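Local coordinates for phytase (Citrobacter braakii, PDB 3ZHC), which is a bacterial phytase of branch 2 of the histidine phosphatase superfamily, a globular alpha/beta protein, at residues Trp87-Ser90 against Asn95-Thr98; Leu293-Thr298 against Thr305-Tyr310; Leu354-Trp359 against Lys415-Leu420; Trp359-Asp364 against Glu405-Gly410. The protein carries 2 engineered substitutions. One frame throughout, in Å; residues are numbered along the deposited sequence.

Contact 1: Trp87-Ser90 against Asn95-Thr98; sequences WFTS and NNQT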
loop_
_atom_site.group_PDB
_atom_site.type_symbol
_atom_site.label_atom_id
_atom_site.label_comp_id
_atom_site.label_asym_id
_atom_site.label_seq_id
_atom_site.Cartn_x
_atom_site.Cartn_y
_atom_site.Cartn_z
ATOM N N TRP B 87 30.110 1.607 0.754
ATOM C CA TRP B 87 29.442 1.608 -0.551
ATOM C C TRP B 87 30.062 2.650 -1.502
ATOM O O TRP B 87 30.361 2.322 -2.645
ATOM C CB TRP B 87 27.927 1.825 -0.413
ATOM C CG TRP B 87 27.221 1.511 -1.665
ATOM C CD1 TRP B 87 26.932 0.256 -2.158
ATOM C CD2 TRP B 87 26.717 2.439 -2.609
ATOM N NE1 TRP B 87 26.275 0.361 -3.351
ATOM C CE2 TRP B 87 26.128 1.691 -3.657
ATOM C CE3 TRP B 87 26.699 3.835 -2.679
ATOM C CZ2 TRP B 87 25.525 2.294 -4.761
ATOM C CZ3 TRP B 87 26.099 4.444 -3.781
ATOM C CH2 TRP B 87 25.520 3.673 -4.809
ATOM N N PHE B 88 30.253 3.885 -1.024
ATOM C CA PHE B 88 30.889 4.949 -1.853
ATOM C C PHE B 88 32.356 4.625 -2.234
ATOM O O PHE B 88 32.821 5.014 -3.318
ATOM C CB PHE B 88 30.830 6.337 -1.176
ATOM C CG PHE B 88 29.420 6.928 -1.042
ATOM C CD1 PHE B 88 28.450 6.795 -2.065
ATOM C CD2 PHE B 88 29.073 7.650 0.107
ATOM C CE1 PHE B 88 27.162 7.354 -1.921
ATOM C CE2 PHE B 88 27.789 8.213 0.253
ATOM C CZ PHE B 88 26.833 8.063 -0.761
ATOM N N THR B 89 33.062 3.924 -1.341
ATOM C CA THR B 89 34.449 3.500 -1.586
ATOM C C THR B 89 34.509 2.378 -2.638
ATOM O O THR B 89 35.390 2.395 -3.497
ATOM C CB THR B 89 35.175 3.086 -0.251
ATOM O OG1 THR B 89 35.249 4.219 0.625
ATOM C CG2 THR B 89 36.591 2.564 -0.518
ATOM N N SER B 90 33.571 1.422 -2.572
ATOM C CA SER B 90 33.516 0.312 -3.546
ATOM C C SER B 90 33.203 0.781 -4.982
ATOM O O SER B 90 33.598 0.122 -5.939
ATOM C CB SER B 90 32.491 -0.743 -3.128
ATOM O OG SER B 90 31.173 -0.263 -3.292
ATOM N N ASN B 95 38.180 7.693 -2.208
ATOM C CA ASN B 95 39.360 6.788 -2.293
ATOM C C ASN B 95 39.460 5.898 -1.053
ATOM O O ASN B 95 39.045 6.307 0.033
ATOM C CB ASN B 95 40.674 7.577 -2.513
ATOM C CG ASN B 95 40.773 8.190 -3.934
ATOM O OD1 ASN B 95 39.785 8.712 -4.486
ATOM N ND2 ASN B 95 41.967 8.125 -4.517
ATOM N N ASN B 96 39.999 4.678 -1.224
ATOM C CA ASN B 96 40.129 3.711 -0.110
ATOM C C ASN B 96 41.350 4.088 0.748
ATOM O O ASN B 96 42.426 3.464 0.677
ATOM C CB ASN B 96 40.187 2.247 -0.634
ATOM C CG ASN B 96 39.806 1.193 0.450
ATOM O OD1 ASN B 96 39.667 1.509 1.644
ATOM N ND2 ASN B 96 39.635 -0.063 0.015
ATOM N N GLN B 97 41.150 5.132 1.553
ATOM C CA GLN B 97 42.180 5.725 2.416
ATOM C C GLN B 97 41.562 5.986 3.788
ATOM O O GLN B 97 40.383 5.666 4.001
ATOM C CB GLN B 97 42.733 7.014 1.767
ATOM C CG GLN B 97 41.647 8.114 1.462
ATOM C CD GLN B 97 42.124 9.240 0.501
ATOM O OE1 GLN B 97 42.998 9.025 -0.357
ATOM N NE2 GLN B 97 41.536 10.432 0.642
ATOM N N THR B 98 42.329 6.549 4.717
ATOM C CA THR B 98 41.812 6.797 6.085
ATOM C C THR B 98 40.781 7.937 6.097
ATOM O O THR B 98 39.645 7.764 6.610
ATOM C CB THR B 98 42.954 7.093 7.088
ATOM O OG1 THR B 98 43.909 6.019 7.055
ATOM C CG2 THR B 98 42.408 7.252 8.513
#
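T89, in the last turn of helix 71-90, and N96, in the loop that follows, bring their CA atoms to 5.9 Å, so the chain doubles back beside the helix it has just left. The loop bends sharply here: N96 is the centre of an inverse gamma turn, closed by a weak backbone hydrogen bond of 2.8 Å from N of Q97 to O of N95.

Between the side chains the touching falls to a single methyl group. CG2 of T89 sits 3.6 Å from CB of N96 and reaches the amide carbon CG of N96 at the same 3.6 Å, while OD1 of N96 lies a little farther from that methyl, at 3.9 Å. The two side chains cross at about a right angle, and no hydrogen bond links the segments. The division of labour in T89 follows from its torsion: OG1 lies beside the backbone N (chi1 -63°) and bonds to the carbonyl of R85 one turn earlier, which leaves CG2 opposite that N, where it meets the loop. S90 likewise turns inward on its own helix, OG donating to O of W87 over 2.8 Å.

F88 packs against L30, V33 and I35 of strand 28-38, which places the helix on the central sheet of the histidine phosphatase fold; the contact itself is a surface reversal of the chain at the helix's C-terminal end.

Contact 2: Leu293-Thr298 against Thr305-Tyr310; sequences LDMIDT and TTENRY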
loop_
_atom_site.group_PDB
_atom_site.type_symbol
_atom_site.label_atom_id
_atom_site.label_comp_id
_atom_site.label_asym_id
_atom_site.label_seq_id
_atom_site.Cartn_x
_atom_site.Cartn_y
_atom_site.Cartn_z
ATOM N N LEU B 293 15.948 21.826 -3.289
ATOM C CA LEU B 293 16.021 21.510 -4.735
ATOM C C LEU B 293 17.104 22.342 -5.455
ATOM O O LEU B 293 17.848 21.798 -6.283
ATOM C CB LEU B 293 14.663 21.695 -5.406
ATOM C CG LEU B 293 13.606 20.646 -4.992
ATOM C CD1 LEU B 293 12.230 21.068 -5.423
ATOM C CD2 LEU B 293 13.968 19.279 -5.552
ATOM N N ASP B 294 17.192 23.643 -5.124
ATOM C CA ASP B 294 18.232 24.549 -5.707
ATOM C C ASP B 294 19.640 24.129 -5.313
ATOM O O ASP B 294 20.546 24.145 -6.151
ATOM C CB ASP B 294 18.005 26.015 -5.295
ATOM C CG ASP B 294 16.781 26.655 -5.974
ATOM O OD1 ASP B 294 16.188 26.075 -6.939
ATOM O OD2 ASP B 294 16.412 27.767 -5.534
ATOM N N MET B 295 19.812 23.760 -4.030
ATOM C CA MET B 295 21.090 23.233 -3.495
ATOM C C MET B 295 21.464 21.932 -4.185
ATOM O O MET B 295 22.586 21.784 -4.654
ATOM C CB MET B 295 20.989 23.008 -1.972
ATOM C CG MET B 295 22.311 22.558 -1.249
ATOM S SD MET B 295 23.655 23.786 -1.336
ATOM C CE MET B 295 22.989 25.073 -0.287
ATOM N N ILE B 296 20.512 20.989 -4.247
ATOM C CA ILE B 296 20.729 19.675 -4.902
ATOM C C ILE B 296 21.148 19.857 -6.358
ATOM O O ILE B 296 22.082 19.190 -6.834
ATOM C CB ILE B 296 19.457 18.790 -4.849
ATOM C CG1 ILE B 296 19.157 18.323 -3.423
ATOM C CG2 ILE B 296 19.599 17.553 -5.756
ATOM C CD1 ILE B 296 17.697 17.953 -3.210
ATOM N N ASP B 297 20.448 20.772 -7.053
ATOM C CA ASP B 297 20.679 21.044 -8.464
ATOM C C ASP B 297 22.089 21.644 -8.683
ATOM O O ASP B 297 22.873 21.119 -9.488
ATOM C CB ASP B 297 19.574 21.968 -9.010
ATOM C CG ASP B 297 19.582 22.083 -10.507
ATOM O OD1 ASP B 297 20.085 21.171 -11.209
ATOM O OD2 ASP B 297 19.071 23.101 -10.996
ATOM N N THR B 298 22.392 22.729 -7.955
ATOM C CA THR B 298 23.720 23.367 -7.978
ATOM C C THR B 298 24.850 22.357 -7.698
ATOM O O THR B 298 25.848 22.321 -8.425
ATOM C CB THR B 298 23.832 24.508 -6.937
ATOM O OG1 THR B 298 22.837 25.507 -7.198
ATOM C CG2 THR B 298 25.220 25.150 -6.972
ATOM N N THR B 305 31.857 26.408 -7.702
ATOM C CA THR B 305 30.998 27.448 -7.058
ATOM C C THR B 305 31.298 27.520 -5.575
ATOM O O THR B 305 31.730 26.538 -4.976
ATOM C CB THR B 305 29.460 27.180 -7.242
ATOM O OG1 THR B 305 29.185 26.767 -8.582
ATOM C CG2 THR B 305 28.621 28.428 -6.916
ATOM N N THR B 306 31.068 28.683 -4.983
ATOM C CA THR B 306 31.283 28.878 -3.557
ATOM C C THR B 306 29.927 29.127 -2.916
ATOM O O THR B 306 29.281 30.137 -3.188
ATOM C CB THR B 306 32.318 30.020 -3.267
ATOM O OG1 THR B 306 32.437 30.211 -1.856
ATOM C CG2 THR B 306 31.928 31.352 -3.936
ATOM N N GLU B 307 29.486 28.182 -2.071
ATOM C CA GLU B 307 28.221 28.322 -1.332
ATOM C C GLU B 307 28.389 29.495 -0.364
ATOM O O GLU B 307 29.218 29.459 0.533
ATOM C CB GLU B 307 27.814 26.992 -0.631
ATOM C CG GLU B 307 26.867 27.103 0.560
ATOM C CD GLU B 307 25.650 27.945 0.298
ATOM O OE1 GLU B 307 25.098 27.902 -0.821
ATOM O OE2 GLU B 307 25.239 28.659 1.217
ATOM N N ASN B 308 27.572 30.516 -0.569
ATOM C CA ASN B 308 27.721 31.813 0.101
ATOM C C ASN B 308 27.321 31.850 1.589
ATOM O O ASN B 308 27.952 32.572 2.369
ATOM C CB ASN B 308 26.921 32.891 -0.679
ATOM C CG ASN B 308 27.192 32.850 -2.214
ATOM O OD1 ASN B 308 28.349 32.906 -2.661
ATOM N ND2 ASN B 308 26.112 32.743 -3.009
ATOM N N ARG B 309 26.287 31.082 1.978
ATOM C CA ARG B 309 25.749 31.122 3.394
ATOM C C ARG B 309 26.499 30.268 4.407
ATOM O O ARG B 309 26.509 30.601 5.594
ATOM C CB ARG B 309 24.261 30.756 3.432
ATOM C CG ARG B 309 23.418 31.603 2.512
ATOM C CD ARG B 309 21.931 31.460 2.765
ATOM N NE ARG B 309 21.518 30.067 2.838
ATOM C CZ ARG B 309 21.052 29.422 3.919
ATOM N NH1 ARG B 309 20.882 30.016 5.119
ATOM N NH2 ARG B 309 20.736 28.148 3.791
ATOM N N TYR B 310 27.107 29.171 3.938
ATOM C CA TYR B 310 27.910 28.260 4.782
ATOM C C TYR B 310 29.429 28.331 4.493
ATOM O O TYR B 310 30.224 28.001 5.360
ATOM C CB TYR B 310 27.420 26.804 4.621
ATOM C CG TYR B 310 25.923 26.643 4.819
ATOM C CD1 TYR B 310 25.362 26.610 6.096
ATOM C CD2 TYR B 310 25.062 26.530 3.720
ATOM C CE1 TYR B 310 23.952 26.463 6.279
ATOM C CE2 TYR B 310 23.665 26.386 3.885
ATOM C CZ TYR B 310 23.123 26.354 5.157
ATOM O OH TYR B 310 21.783 26.213 5.298
#
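M295 of helix 282-301 sets its terminal methyl beside E307 and Y310, and this atom makes the closest approaches between the segments. CE of M295 lies 3.6 Å from OE1 of E307, a plain van der Waals approach in which the two side chains cross at roughly a right angle. The apolar part is looser: the same CE stands at the edge of the Y310 ring, near its plane and 4.4 Å from CE2. M295 gets there by leaving the helix with CG anti to its backbone N (chi1 -175°) and then bending at both later torsions.

Hydrogen bonds work within each segment and probably help to hold the carboxylate that the methyl meets. OE2 of E307 accepts from N of R309 at 2.7 Å, coming from above the carboxylate plane, and more weakly from N of Y310 at 3.3 Å; the carboxylate thus ties down the turn that follows E307. In the helix, OG1 of T298 and the backbone N of T298 reach O of D294 from opposite faces of its plane.

Charge and polar ends are settled farther out, where D144 takes both the guanidinium of R309, as a salt bridge, and the hydroxyl of Y310. M295 also packs on L319 and I321 of strand 318-323, and L293 rests on helices 325-335 and 414-424, while strand 305-307 pairs antiparallel with strand 312-314.

Contact 3: Leu354-Trp359 against Lys415-Leu420; sequences LVFEKW and KSFSRL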
loop_
_atom_site.group_PDB
_atom_site.type_symbol
_atom_site.label_atom_id
_atom_site.label_comp_id
_atom_site.label_asym_id
_atom_site.label_seq_id
_atom_site.Cartn_x
_atom_site.Cartn_y
_atom_site.Cartn_z
ATOM N N LEU B 354 17.313 10.404 1.394
ATOM C CA LEU B 354 16.934 10.546 0.015
ATOM C C LEU B 354 18.292 10.811 -0.654
ATOM O O LEU B 354 18.959 11.808 -0.353
ATOM C CB LEU B 354 15.942 11.667 -0.145
ATOM C CG LEU B 354 15.196 11.856 -1.463
ATOM C CD1 LEU B 354 14.559 10.548 -1.992
ATOM C CD2 LEU B 354 14.125 12.952 -1.308
ATOM N N VAL B 355 18.706 9.902 -1.541
ATOM C CA VAL B 355 20.053 9.932 -2.141
ATOM C C VAL B 355 19.981 10.260 -3.633
ATOM O O VAL B 355 19.332 9.551 -4.381
ATOM C CB VAL B 355 20.779 8.571 -1.921
ATOM C CG1 VAL B 355 22.168 8.585 -2.520
ATOM C CG2 VAL B 355 20.850 8.247 -0.434
ATOM N N PHE B 356 20.655 11.340 -4.033
ATOM C CA PHE B 356 20.743 11.780 -5.420
ATOM C C PHE B 356 22.173 11.485 -5.885
ATOM O O PHE B 356 23.117 12.109 -5.404
ATOM C CB PHE B 356 20.421 13.267 -5.538
ATOM C CG PHE B 356 19.040 13.634 -5.047
ATOM C CD1 PHE B 356 18.815 13.922 -3.690
ATOM C CD2 PHE B 356 17.962 13.696 -5.930
ATOM C CE1 PHE B 356 17.512 14.268 -3.222
ATOM C CE2 PHE B 356 16.666 14.042 -5.474
ATOM C CZ PHE B 356 16.450 14.324 -4.115
ATOM N N GLU B 357 22.312 10.530 -6.812
ATOM C CA GLU B 357 23.604 10.070 -7.333
ATOM C C GLU B 357 23.830 10.533 -8.764
ATOM O O GLU B 357 22.971 10.352 -9.589
ATOM C CB GLU B 357 23.651 8.547 -7.315
ATOM C CG GLU B 357 23.666 7.917 -5.928
ATOM C CD GLU B 357 23.362 6.426 -5.947
ATOM O OE1 GLU B 357 23.342 5.810 -7.035
ATOM O OE2 GLU B 357 23.136 5.860 -4.861
ATOM N N LYS B 358 24.999 11.133 -9.032
ATOM C CA LYS B 358 25.406 11.542 -10.388
ATOM C C LYS B 358 26.346 10.471 -10.952
ATOM O O LYS B 358 27.468 10.300 -10.456
ATOM C CB LYS B 358 26.090 12.897 -10.391
ATOM C CG LYS B 358 26.418 13.445 -11.800
ATOM C CD LYS B 358 27.027 14.807 -11.692
ATOM C CE LYS B 358 27.437 15.347 -13.007
ATOM N NZ LYS B 358 28.237 16.621 -12.843
ATOM N N TRP B 359 25.868 9.761 -11.983
ATOM C CA TRP B 359 26.626 8.731 -12.682
ATOM C C TRP B 359 27.064 9.239 -14.063
ATOM O O TRP B 359 26.267 9.884 -14.770
ATOM C CB TRP B 359 25.777 7.478 -12.855
ATOM C CG TRP B 359 25.473 6.783 -11.604
ATOM C CD1 TRP B 359 24.430 7.031 -10.758
ATOM C CD2 TRP B 359 26.215 5.709 -11.029
ATOM N NE1 TRP B 359 24.476 6.172 -9.685
ATOM C CE2 TRP B 359 25.562 5.346 -9.825
ATOM C CE3 TRP B 359 27.376 5.009 -11.414
ATOM C CZ2 TRP B 359 26.030 4.308 -8.992
ATOM C CZ3 TRP B 359 27.848 3.965 -10.581
ATOM C CH2 TRP B 359 27.172 3.632 -9.388
ATOM N N LYS B 415 20.466 17.020 -17.543
ATOM C CA LYS B 415 19.677 18.204 -17.951
ATOM C C LYS B 415 18.167 17.986 -17.727
ATOM O O LYS B 415 17.468 18.912 -17.379
ATOM C CB LYS B 415 19.981 18.610 -19.406
ATOM C CG LYS B 415 21.415 19.145 -19.601
ATOM C CD LYS B 415 21.611 19.830 -20.967
ATOM C CE LYS B 415 21.344 18.876 -22.126
ATOM N NZ LYS B 415 21.517 19.537 -23.457
ATOM N N SER B 416 17.689 16.742 -17.935
ATOM C CA SER B 416 16.268 16.388 -17.664
ATOM C C SER B 416 15.957 16.519 -16.171
ATOM O O SER B 416 14.877 16.980 -15.798
ATOM C CB SER B 416 15.912 14.958 -18.121
ATOM O OG SER B 416 15.725 14.879 -19.508
ATOM N N PHE B 417 16.912 16.094 -15.327
ATOM C CA PHE B 417 16.786 16.232 -13.877
ATOM C C PHE B 417 16.726 17.709 -13.498
ATOM O O PHE B 417 15.815 18.126 -12.779
ATOM C CB PHE B 417 17.946 15.529 -13.131
ATOM C CG PHE B 417 17.881 15.682 -11.632
ATOM C CD1 PHE B 417 16.955 14.942 -10.886
ATOM C CD2 PHE B 417 18.734 16.568 -10.963
ATOM C CE1 PHE B 417 16.875 15.079 -9.479
ATOM C CE2 PHE B 417 18.665 16.713 -9.559
ATOM C CZ PHE B 417 17.728 15.961 -8.819
ATOM N N SER B 418 17.693 18.486 -13.995
ATOM C CA SER B 418 17.763 19.932 -13.718
ATOM C C SER B 418 16.523 20.691 -14.223
ATOM O O SER B 418 16.021 21.567 -13.542
ATOM C CB SER B 418 19.026 20.537 -14.329
ATOM O OG SER B 418 19.196 21.872 -13.914
ATOM N N ARG B 419 16.042 20.338 -15.417
ATOM C CA ARG B 419 14.852 21.000 -16.004
ATOM C C ARG B 419 13.550 20.679 -15.248
ATOM O O ARG B 419 12.652 21.505 -15.205
ATOM C CB ARG B 419 14.736 20.705 -17.527
ATOM C CG ARG B 419 15.699 21.608 -18.366
ATOM C CD ARG B 419 15.666 21.334 -19.912
ATOM N NE ARG B 419 14.296 21.073 -20.416
ATOM C CZ ARG B 419 13.769 19.858 -20.692
ATOM N NH1 ARG B 419 14.476 18.712 -20.541
ATOM N NH2 ARG B 419 12.509 19.787 -21.138
ATOM N N LEU B 420 13.470 19.485 -14.661
ATOM C CA LEU B 420 12.334 19.112 -13.791
ATOM C C LEU B 420 12.322 19.978 -12.534
ATOM O O LEU B 420 11.254 20.374 -12.063
ATOM C CB LEU B 420 12.412 17.642 -13.418
ATOM C CG LEU B 420 11.270 17.011 -12.643
ATOM C CD1 LEU B 420 9.928 17.195 -13.349
ATOM C CD2 LEU B 420 11.576 15.549 -12.459
#
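OG of S418, the hydroxyl beside F417 on helix 414-424, is gripped by two charged groups, OD1 of D297 and NZ of K422, which also form a salt bridge with each other through the second carboxylate oxygen of D297. One residue earlier in the helix, F417 turns toward strand 353-361 and meets F356, the closest pair of CA atoms across the segments being theirs at 10.3 Å.

The contact is wholly aromatic. CZ of F417 approaches CD2 of F356 to 3.7 Å, and CE1 of F417 stays 4.0 Å from the same CD2. The rings meet rim to rim, neither lying over the other, with centroids 5.9 Å apart and planes at 54°; this is therefore not a stack. The F417 ring swings out from the helix with its CG opposite the main-chain N (chi1 178°).

Here a helix covers one face of the mixed sheet at the heart of the histidine phosphatase fold, where strand 353-361 runs antiparallel to both strand 28-38 and strand 366-375. I296 of helix 282-301 packs on both phenylalanines, and V369 of the sheet and L300 join it around F417.

On the other face of the strand, E357 and W359 bring in a polar pair. NE1 of W359 donates to OE1 of E357 over 2.9 Å, on the anti side of the carboxylate and nearly in the indole plane, while OE2 of E357 forms a salt bridge with K395.

Contact 4: Trp359-Asp364 against Glu405-Gly410; sequences WKRTSD and EKNSQG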
loop_
_atom_site.group_PDB
_atom_site.type_symbol
_atom_site.label_atom_id
_atom_site.label_comp_id
_atom_site.label_asym_id
_atom_site.label_seq_id
_atom_site.Cartn_x
_atom_site.Cartn_y
_atom_site.Cartn_z
ATOM N N TRP B 359 25.868 9.761 -11.983
ATOM C CA TRP B 359 26.626 8.731 -12.682
ATOM C C TRP B 359 27.064 9.239 -14.063
ATOM O O TRP B 359 26.267 9.884 -14.770
ATOM C CB TRP B 359 25.777 7.478 -12.855
ATOM C CG TRP B 359 25.473 6.783 -11.604
ATOM C CD1 TRP B 359 24.430 7.031 -10.758
ATOM C CD2 TRP B 359 26.215 5.709 -11.029
ATOM N NE1 TRP B 359 24.476 6.172 -9.685
ATOM C CE2 TRP B 359 25.562 5.346 -9.825
ATOM C CE3 TRP B 359 27.376 5.009 -11.414
ATOM C CZ2 TRP B 359 26.030 4.308 -8.992
ATOM C CZ3 TRP B 359 27.848 3.965 -10.581
ATOM C CH2 TRP B 359 27.172 3.632 -9.388
ATOM N N LYS B 360 28.322 8.953 -14.444
ATOM C CA LYS B 360 28.846 9.286 -15.779
ATOM C C LYS B 360 28.932 7.993 -16.576
ATOM O O LYS B 360 29.557 7.030 -16.121
ATOM C CB LYS B 360 30.227 9.941 -15.713
ATOM C CG LYS B 360 30.743 10.461 -17.100
ATOM C CD LYS B 360 32.162 11.046 -17.042
ATOM C CE LYS B 360 33.239 9.944 -16.927
ATOM N NZ LYS B 360 34.654 10.491 -17.042
ATOM N N ARG B 361 28.303 7.972 -17.755
ATOM C CA ARG B 361 28.391 6.827 -18.665
ATOM C C ARG B 361 29.743 6.958 -19.355
ATOM O O ARG B 361 30.024 7.989 -19.975
ATOM C CB ARG B 361 27.258 6.846 -19.666
ATOM C CG ARG B 361 27.214 5.655 -20.652
ATOM C CD ARG B 361 26.206 5.932 -21.788
ATOM N NE ARG B 361 24.852 5.452 -21.535
ATOM C CZ ARG B 361 23.753 5.879 -22.177
ATOM N NH1 ARG B 361 23.809 6.834 -23.138
ATOM N NH2 ARG B 361 22.571 5.352 -21.857
ATOM N N THR B 362 30.577 5.917 -19.235
ATOM C CA THR B 362 31.954 5.912 -19.791
ATOM C C THR B 362 32.016 6.044 -21.311
ATOM O O THR B 362 32.865 6.780 -21.833
ATOM C CB THR B 362 32.719 4.608 -19.411
ATOM O OG1 THR B 362 32.575 4.352 -18.014
ATOM C CG2 THR B 362 34.213 4.718 -19.766
ATOM N N SER B 363 31.120 5.331 -22.008
ATOM C CA SER B 363 31.124 5.274 -23.499
ATOM C C SER B 363 30.986 6.630 -24.221
ATOM O O SER B 363 31.550 6.806 -25.320
ATOM C CB SER B 363 30.040 4.307 -24.004
ATOM O OG SER B 363 28.763 4.698 -23.543
ATOM N N ASP B 364 30.253 7.577 -23.619
ATOM C CA ASP B 364 30.064 8.948 -24.217
ATOM C C ASP B 364 30.213 10.147 -23.228
ATOM O O ASP B 364 29.952 11.296 -23.607
ATOM C CB ASP B 364 28.703 9.012 -24.957
ATOM C CG ASP B 364 27.518 8.625 -24.072
ATOM O OD1 ASP B 364 27.712 8.476 -22.845
ATOM O OD2 ASP B 364 26.392 8.469 -24.609
ATOM N N GLU B 405 14.376 12.576 -20.751
ATOM C CA GLU B 405 15.387 11.637 -21.213
ATOM C C GLU B 405 15.729 10.651 -20.094
ATOM O O GLU B 405 16.146 11.074 -19.003
ATOM C CB GLU B 405 16.656 12.397 -21.634
ATOM C CG GLU B 405 16.437 13.619 -22.593
ATOM C CD GLU B 405 17.501 14.735 -22.396
ATOM O OE1 GLU B 405 18.724 14.452 -22.506
ATOM O OE2 GLU B 405 17.095 15.895 -22.112
ATOM N N LYS B 406 15.552 9.347 -20.366
ATOM C CA LYS B 406 15.875 8.262 -19.419
ATOM C C LYS B 406 16.901 7.254 -19.985
ATOM O O LYS B 406 16.999 7.073 -21.197
ATOM C CB LYS B 406 14.607 7.457 -19.018
ATOM C CG LYS B 406 13.867 7.878 -17.725
ATOM C CD LYS B 406 12.896 9.034 -17.913
ATOM C CE LYS B 406 11.791 9.013 -16.820
ATOM N NZ LYS B 406 10.758 7.889 -17.028
ATOM N N ASN B 407 17.643 6.613 -19.068
ATOM C CA ASN B 407 18.565 5.487 -19.377
ATOM C C ASN B 407 17.836 4.194 -19.605
ATOM O O ASN B 407 16.628 4.097 -19.377
ATOM C CB ASN B 407 19.579 5.244 -18.196
ATOM C CG ASN B 407 20.858 5.968 -18.345
ATOM O OD1 ASN B 407 21.595 6.113 -17.376
ATOM N ND2 ASN B 407 21.160 6.421 -19.546
ATOM N N SER B 408 18.585 3.182 -20.060
ATOM C CA SER B 408 18.083 1.800 -20.140
ATOM C C SER B 408 17.901 1.262 -18.712
ATOM O O SER B 408 17.005 0.446 -18.461
ATOM C CB SER B 408 19.036 0.904 -20.930
ATOM O OG SER B 408 20.334 0.873 -20.334
ATOM N N GLN B 409 18.767 1.733 -17.789
ATOM C CA GLN B 409 18.698 1.415 -16.360
ATOM C C GLN B 409 17.843 2.453 -15.508
ATOM O O GLN B 409 18.024 2.557 -14.293
ATOM C CB GLN B 409 20.129 1.276 -15.800
ATOM C CG GLN B 409 20.258 0.334 -14.576
ATOM C CD GLN B 409 21.722 0.033 -14.202
ATOM O OE1 GLN B 409 22.665 0.684 -14.704
ATOM N NE2 GLN B 409 21.918 -0.960 -13.314
ATOM N N GLY B 410 16.935 3.200 -16.159
ATOM C CA GLY B 410 15.974 4.104 -15.455
ATOM C C GLY B 410 16.429 5.467 -14.919
ATOM O O GLY B 410 15.612 6.219 -14.362
#
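The guanidinium of R361 and the amide of N407 meet obliquely, their planes 35° apart, while OD2 of D364 lies at the guanidinium edge, in its plane. The approach to the amide is short, with NH2 of R361 2.9 Å from ND2 of N407, but both atoms are donors, so it is not a hydrogen bond and the modelled closeness is doubtful. The side chains slide past each other in opposite directions.

A weak partner in its own segment also meets the arginine: NH1 of R361 forms a salt bridge with OD2 of D364, its hydrogen bond weak at 3.4 Å. The chain of R361 runs extended from the strand and then bends at chi3 (-92°), bringing the guanidinium back to this aspartate. R361 and N407 both pack on M28 and W368.

N407 also opens a type I beta turn, weakly closed by N of G410 to O of N407 at 3.4 Å. The second subunit reaches the same loop, where Q58 of that subunit bonds to NZ of K406 and, weakly, to O of G410. The arrangement is thus a surface one, a turn-bearing loop laid against the hairpin at the end of strands 353-361 and 366-375 of the central sheet.

Overall arrangement
Contact 3 is the buried member of the set, two phenylalanines joining sheet and helix without a polar bond between them, whereas contacts 1 and 4 lie at the surface and contact 2 is partly buried. Contacts 3 and 4 share W359 and strand 353-361, their centres about 12 Å apart, so one strand passes from an aromatic interior to a polar surface end. Contact 2 adjoins contact 3 through I296, and by a probable hydrogen bond between S418 and D297, about 15 Å separating their centres. Contact 1 reaches that strand through W87, which touches W359. Contacts 1 and 2 do not touch, yet both rest on a methyl group, one at the surface and one partly buried.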